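Glucokinase (Enterococcus faecalis, PDB 2QM1) probably phosphorylates glucose at the expense of ATP, as a zinc-containing glucokinase of the ROK family. Local coordinates at residues F229-E233 and K234-F238; N62-K65 and E66-V69. All blocks are in the same frame, centred on the assembly; numbering follows the deposited sequence.

Interaction 1. Residues F229-E233 and K234-F238; sequences FEFAE and KGDHF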
loop_
_atom_site.group_PDB
_atom_site.type_symbol
_atom_site.label_atom_id
_atom_site.label_comp_id
_atom_site.label_asym_id
_atom_site.label_seq_id
_atom_site.Cartn_x
_atom_site.Cartn_y
_atom_site.Cartn_z
ATOM N N PHE B 229 24.723 15.076 4.858
ATOM C CA PHE B 229 24.923 14.631 3.484
ATOM C C PHE B 229 26.084 15.372 2.792
ATOM O O PHE B 229 26.901 14.742 2.118
ATOM C CB PHE B 229 23.591 14.664 2.690
ATOM C CG PHE B 229 22.691 13.478 2.978
ATOM C CD1 PHE B 229 22.636 12.397 2.099
ATOM C CD2 PHE B 229 21.918 13.427 4.151
ATOM C CE1 PHE B 229 21.852 11.292 2.376
ATOM C CE2 PHE B 229 21.132 12.319 4.446
ATOM C CZ PHE B 229 21.092 11.247 3.557
ATOM N N GLU B 230 26.196 16.683 3.003
ATOM C CA GLU B 230 27.296 17.456 2.419
ATOM C C GLU B 230 28.698 16.984 2.905
ATOM O O GLU B 230 29.641 16.918 2.104
ATOM C CB GLU B 230 27.090 18.968 2.644
ATOM C CG GLU B 230 27.992 19.871 1.781
ATOM C CD GLU B 230 27.874 21.385 2.087
ATOM O OE1 GLU B 230 27.355 22.138 1.235
ATOM O OE2 GLU B 230 28.315 21.846 3.168
ATOM N N PHE B 231 28.828 16.653 4.195
ATOM C CA PHE B 231 30.068 16.045 4.710
ATOM C C PHE B 231 30.317 14.727 4.015
ATOM O O PHE B 231 31.445 14.427 3.672
ATOM C CB PHE B 231 30.025 15.823 6.213
ATOM C CG PHE B 231 30.318 17.049 7.019
ATOM C CD1 PHE B 231 29.326 17.629 7.813
ATOM C CD2 PHE B 231 31.582 17.643 6.979
ATOM C CE1 PHE B 231 29.595 18.787 8.579
ATOM C CE2 PHE B 231 31.863 18.801 7.738
ATOM C CZ PHE B 231 30.867 19.368 8.539
ATOM N N ALA B 232 29.248 13.960 3.786
ATOM C CA ALA B 232 29.372 12.670 3.125
ATOM C C ALA B 232 29.880 12.851 1.698
ATOM O O ALA B 232 30.889 12.267 1.327
ATOM C CB ALA B 232 28.064 11.900 3.151
ATOM N N GLU B 233 29.195 13.682 0.918
ATOM C CA GLU B 233 29.572 13.899 -0.477
ATOM C C GLU B 233 31.045 14.318 -0.550
ATOM O O GLU B 233 31.828 13.763 -1.329
ATOM C CB GLU B 233 28.646 14.947 -1.111
ATOM C CG GLU B 233 28.744 15.096 -2.624
ATOM C CD GLU B 233 27.472 15.728 -3.248
ATOM O OE1 GLU B 233 26.645 16.343 -2.497
ATOM O OE2 GLU B 233 27.301 15.618 -4.507
ATOM N N LYS B 234 31.401 15.271 0.310
ATOM C CA LYS B 234 32.738 15.850 0.429
ATOM C C LYS B 234 33.798 14.846 0.977
ATOM O O LYS B 234 34.980 15.195 1.112
ATOM C CB LYS B 234 32.623 17.078 1.340
ATOM C CG LYS B 234 33.460 18.305 0.967
ATOM C CD LYS B 234 32.624 19.449 0.342
ATOM C CE LYS B 234 31.517 19.994 1.288
ATOM N NZ LYS B 234 30.890 21.303 0.863
ATOM N N GLY B 235 33.381 13.621 1.313
ATOM C CA GLY B 235 34.326 12.547 1.693
ATOM C C GLY B 235 34.552 12.177 3.163
ATOM O O GLY B 235 35.428 11.354 3.463
ATOM N N ASP B 236 33.760 12.759 4.070
ATOM C CA ASP B 236 33.838 12.542 5.523
ATOM C C ASP B 236 33.401 11.124 5.873
ATOM O O ASP B 236 32.207 10.767 5.736
ATOM C CB ASP B 236 32.942 13.574 6.243
ATOM C CG ASP B 236 33.054 13.531 7.772
ATOM O OD1 ASP B 236 32.864 14.598 8.416
ATOM O OD2 ASP B 236 33.303 12.447 8.336
ATOM N N HIS B 237 34.373 10.320 6.321
ATOM C CA HIS B 237 34.155 8.896 6.544
ATOM C C HIS B 237 33.037 8.650 7.593
ATOM O O HIS B 237 32.324 7.655 7.520
ATOM C CB HIS B 237 35.458 8.204 6.959
ATOM C CG HIS B 237 36.460 8.027 5.852
ATOM N ND1 HIS B 237 36.447 8.765 4.688
ATOM C CD2 HIS B 237 37.548 7.222 5.767
ATOM C CE1 HIS B 237 37.458 8.400 3.919
ATOM N NE2 HIS B 237 38.143 7.463 4.551
ATOM N N PHE B 238 32.856 9.584 8.528
ATOM C CA PHE B 238 31.786 9.445 9.494
ATOM C C PHE B 238 30.437 9.778 8.883
ATOM O O PHE B 238 29.504 9.004 9.020
ATOM C CB PHE B 238 32.025 10.248 10.795
ATOM C CG PHE B 238 30.952 10.014 11.848
ATOM C CD1 PHE B 238 30.717 8.725 12.350
ATOM C CD2 PHE B 238 30.179 11.070 12.329
ATOM C CE1 PHE B 238 29.728 8.473 13.293
ATOM C CE2 PHE B 238 29.193 10.853 13.287
ATOM C CZ PHE B 238 28.956 9.538 13.776
#
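The Phe231 ring and the Asp236 carboxylate lie side by side and point the same way, their planes 83° apart. OD1 of Asp236 approaches the ring obliquely, 3.6 Å from Phe231 CD2, while Asp236 CB sits 3.7 Å from Phe231 CB. With its CG anti to the backbone N (chi1 -174°), Asp236 brings its carboxylate alongside the ring and within range of the next helix: OD2 accepts from Phe238 N at 2.9 Å, on its anti side. This makes Asp236 the N-cap of helix 237-261; OD1 is satisfied by Leu213 N, at the start of helix 212-218, whose Leu213 and Glu212 also touch the Phe231 side chain. The preceding helix 225-233 ends in a Schellman motif, with Gly235 at positive phi (101°) as the first residue to leave it. Asp236 N reaches back to Phe231 O (2.9 Å), and Gly235 N hydrogen-bonds to Ala232 O (2.8 Å). One residue therefore closes the end of one helix with its N-H and starts the next with its side chain. On the exposed flank, the Lys234 chain, bent at chi2 and chi3, runs alongside extended Glu230 in the same direction. NZ makes a long salt bridge to Glu230 OE2 (3.5 Å), sitting beside the carboxylate carbon, 3.3 Å from Glu230 CD. His237 ND1 donates to Gly235 O (3.0 Å), which lies close to the imidazole plane.

Interaction 2. Residues N62-K65 and E66-V69; sequences NMKK and EDFV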
loop_
_atom_site.group_PDB
_atom_site.type_symbol
_atom_site.label_atom_id
_atom_site.label_comp_id
_atom_site.label_asym_id
_atom_site.label_seq_id
_atom_site.Cartn_x
_atom_site.Cartn_y
_atom_site.Cartn_z
ATOM N N ASN B 62 -9.598 43.526 -5.153
ATOM C CA ASN B 62 -10.884 43.598 -5.808
ATOM C C ASN B 62 -11.084 42.437 -6.764
ATOM O O ASN B 62 -11.333 42.636 -7.941
ATOM C CB ASN B 62 -11.050 44.951 -6.519
ATOM C CG ASN B 62 -11.243 46.090 -5.530
ATOM O OD1 ASN B 62 -12.359 46.376 -5.087
ATOM N ND2 ASN B 62 -10.161 46.735 -5.174
HETATM N N MSE B 63 -10.939 41.232 -6.234
HETATM C CA MSE B 63 -11.044 40.017 -7.032
HETATM C C MSE B 63 -12.494 39.625 -7.217
HETATM O O MSE B 63 -13.327 40.009 -6.433
HETATM C CB MSE B 63 -10.235 38.891 -6.391
HETATM C CG MSE B 63 -8.816 39.291 -6.149
HETATM SE SE MSE B 63 -7.738 37.795 -5.699
HETATM C CE MSE B 63 -7.599 36.985 -7.526
ATOM N N LYS B 64 -12.788 38.879 -8.276
ATOM C CA LYS B 64 -14.171 38.463 -8.605
ATOM C C LYS B 64 -14.378 37.078 -8.045
ATOM O O LYS B 64 -13.718 36.124 -8.475
ATOM C CB LYS B 64 -14.385 38.415 -10.119
ATOM C CG LYS B 64 -14.817 39.701 -10.768
ATOM C CD LYS B 64 -14.377 39.724 -12.227
ATOM C CE LYS B 64 -15.220 38.790 -13.059
ATOM N NZ LYS B 64 -15.153 39.164 -14.505
ATOM N N LYS B 65 -15.260 36.982 -7.051
ATOM C CA LYS B 65 -15.455 35.743 -6.265
ATOM C C LYS B 65 -15.866 34.531 -7.104
ATOM O O LYS B 65 -15.583 33.385 -6.746
ATOM C CB LYS B 65 -16.532 35.999 -5.213
ATOM C CG LYS B 65 -16.948 34.791 -4.416
ATOM C CD LYS B 65 -17.548 35.231 -3.088
ATOM C CE LYS B 65 -17.863 34.042 -2.238
ATOM N NZ LYS B 65 -19.106 33.351 -2.696
ATOM N N GLU B 66 -16.550 34.797 -8.205
ATOM C CA GLU B 66 -17.099 33.748 -9.045
ATOM C C GLU B 66 -16.095 33.218 -10.056
ATOM O O GLU B 66 -16.376 32.245 -10.728
ATOM C CB GLU B 66 -18.321 34.270 -9.779
ATOM C CG GLU B 66 -18.027 35.335 -10.838
ATOM C CD GLU B 66 -18.044 36.774 -10.336
ATOM O OE1 GLU B 66 -18.050 37.666 -11.211
ATOM O OE2 GLU B 66 -18.051 37.035 -9.106
ATOM N N ASP B 67 -14.943 33.872 -10.186
ATOM C CA ASP B 67 -13.812 33.260 -10.895
ATOM C C ASP B 67 -13.277 32.022 -10.186
ATOM O O ASP B 67 -12.616 31.208 -10.819
ATOM C CB ASP B 67 -12.626 34.212 -11.036
ATOM C CG ASP B 67 -12.780 35.222 -12.163
ATOM O OD1 ASP B 67 -13.870 35.341 -12.795
ATOM O OD2 ASP B 67 -11.769 35.942 -12.371
ATOM N N PHE B 68 -13.492 31.909 -8.874
ATOM C CA PHE B 68 -12.892 30.819 -8.087
ATOM C C PHE B 68 -13.702 29.541 -8.243
ATOM O O PHE B 68 -14.906 29.536 -7.929
ATOM C CB PHE B 68 -12.770 31.168 -6.587
ATOM C CG PHE B 68 -11.747 32.251 -6.293
ATOM C CD1 PHE B 68 -12.157 33.499 -5.897
ATOM C CD2 PHE B 68 -10.386 32.014 -6.439
ATOM C CE1 PHE B 68 -11.236 34.495 -5.656
ATOM C CE2 PHE B 68 -9.467 33.009 -6.176
ATOM C CZ PHE B 68 -9.890 34.239 -5.777
ATOM N N VAL B 69 -13.052 28.480 -8.747
ATOM C CA VAL B 69 -13.734 27.184 -8.984
ATOM C C VAL B 69 -13.875 26.457 -7.643
ATOM O O VAL B 69 -14.919 25.838 -7.318
ATOM C CB VAL B 69 -12.958 26.326 -10.030
ATOM C CG1 VAL B 69 -13.441 24.854 -10.031
ATOM C CG2 VAL B 69 -13.026 26.976 -11.417
HETATM O O HOH W 1 -14.445 36.572 -15.051
HETATM O O HOH W 2 -10.969 37.087 -9.837
#
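The backbone of residues 64-68 folds through two overlapping turns, Asp67 N bonding to Lys64 O at 3.1 Å and Phe68 N more weakly to Lys65 O. This is a helix-to-strand connection of the actin-like ATPase fold of ROK proteins: Asn62, at positive phi, closes the Schellman motif that ends helix 46-60, and the chain enters strand 68-75, a member of the mixed five-stranded sheet. On the inner side lies a Met-aromatic contact. Met63, present as selenomethionine, crosses Phe68 at about a right angle, its SE at the ring edge, 5.5 Å from the centroid; its chain bends at chi3 (75°) and carries the methyl CE to 4.0 Å from Phe68 CZ. Another part of the ring edge faces the turn, with Phe68 CD1 3.5 Å from Lys65 O, which lies near the ring plane. Ile22 and Ile58 touch both Met63 and Phe68, so the pair packs between the sheet and helix 46-60. The outer side is polar. The Lys64 chain runs at a slant across the Glu66 and Asp67 side chains, its CE 3.6 Å from Glu66 OE1, while its ammonium stays beyond salt-bridge distance of both acids. Asp67 is instead held by Lys7, which makes a salt bridge to OD2 and links the turn to strand 7-13. Two waters bridge Lys64 and Asp67. One accepts from Lys64 N and donates to Asp67 OD2; the other accepts from Lys64 NZ at 2.7 Å and donates to Asp67 OD1 at 2.6 Å.

How the interactions relate
From the N terminus the chain reaches interaction 2 first, where residues 62-69 make the short turn between helix 46-60 and strand 68-75 and tie that helix to the sheet holding strands 7-13 and 17-24. Well over a hundred residues later, interaction 1 forms the corner between helices 225-233 and 237-261, beside helix 212-218. Each closes a local turn within a continuous stretch; they follow in series, neither nesting nor crossing. The centres of interactions 1 and 2 are about 51 Å apart. They lie on opposite sides of the chain's centre and do not touch. Both lie away from the magnesium and zinc sites. Both also adjoin a Schellman helix end, one leading into a strand, the other into a helix.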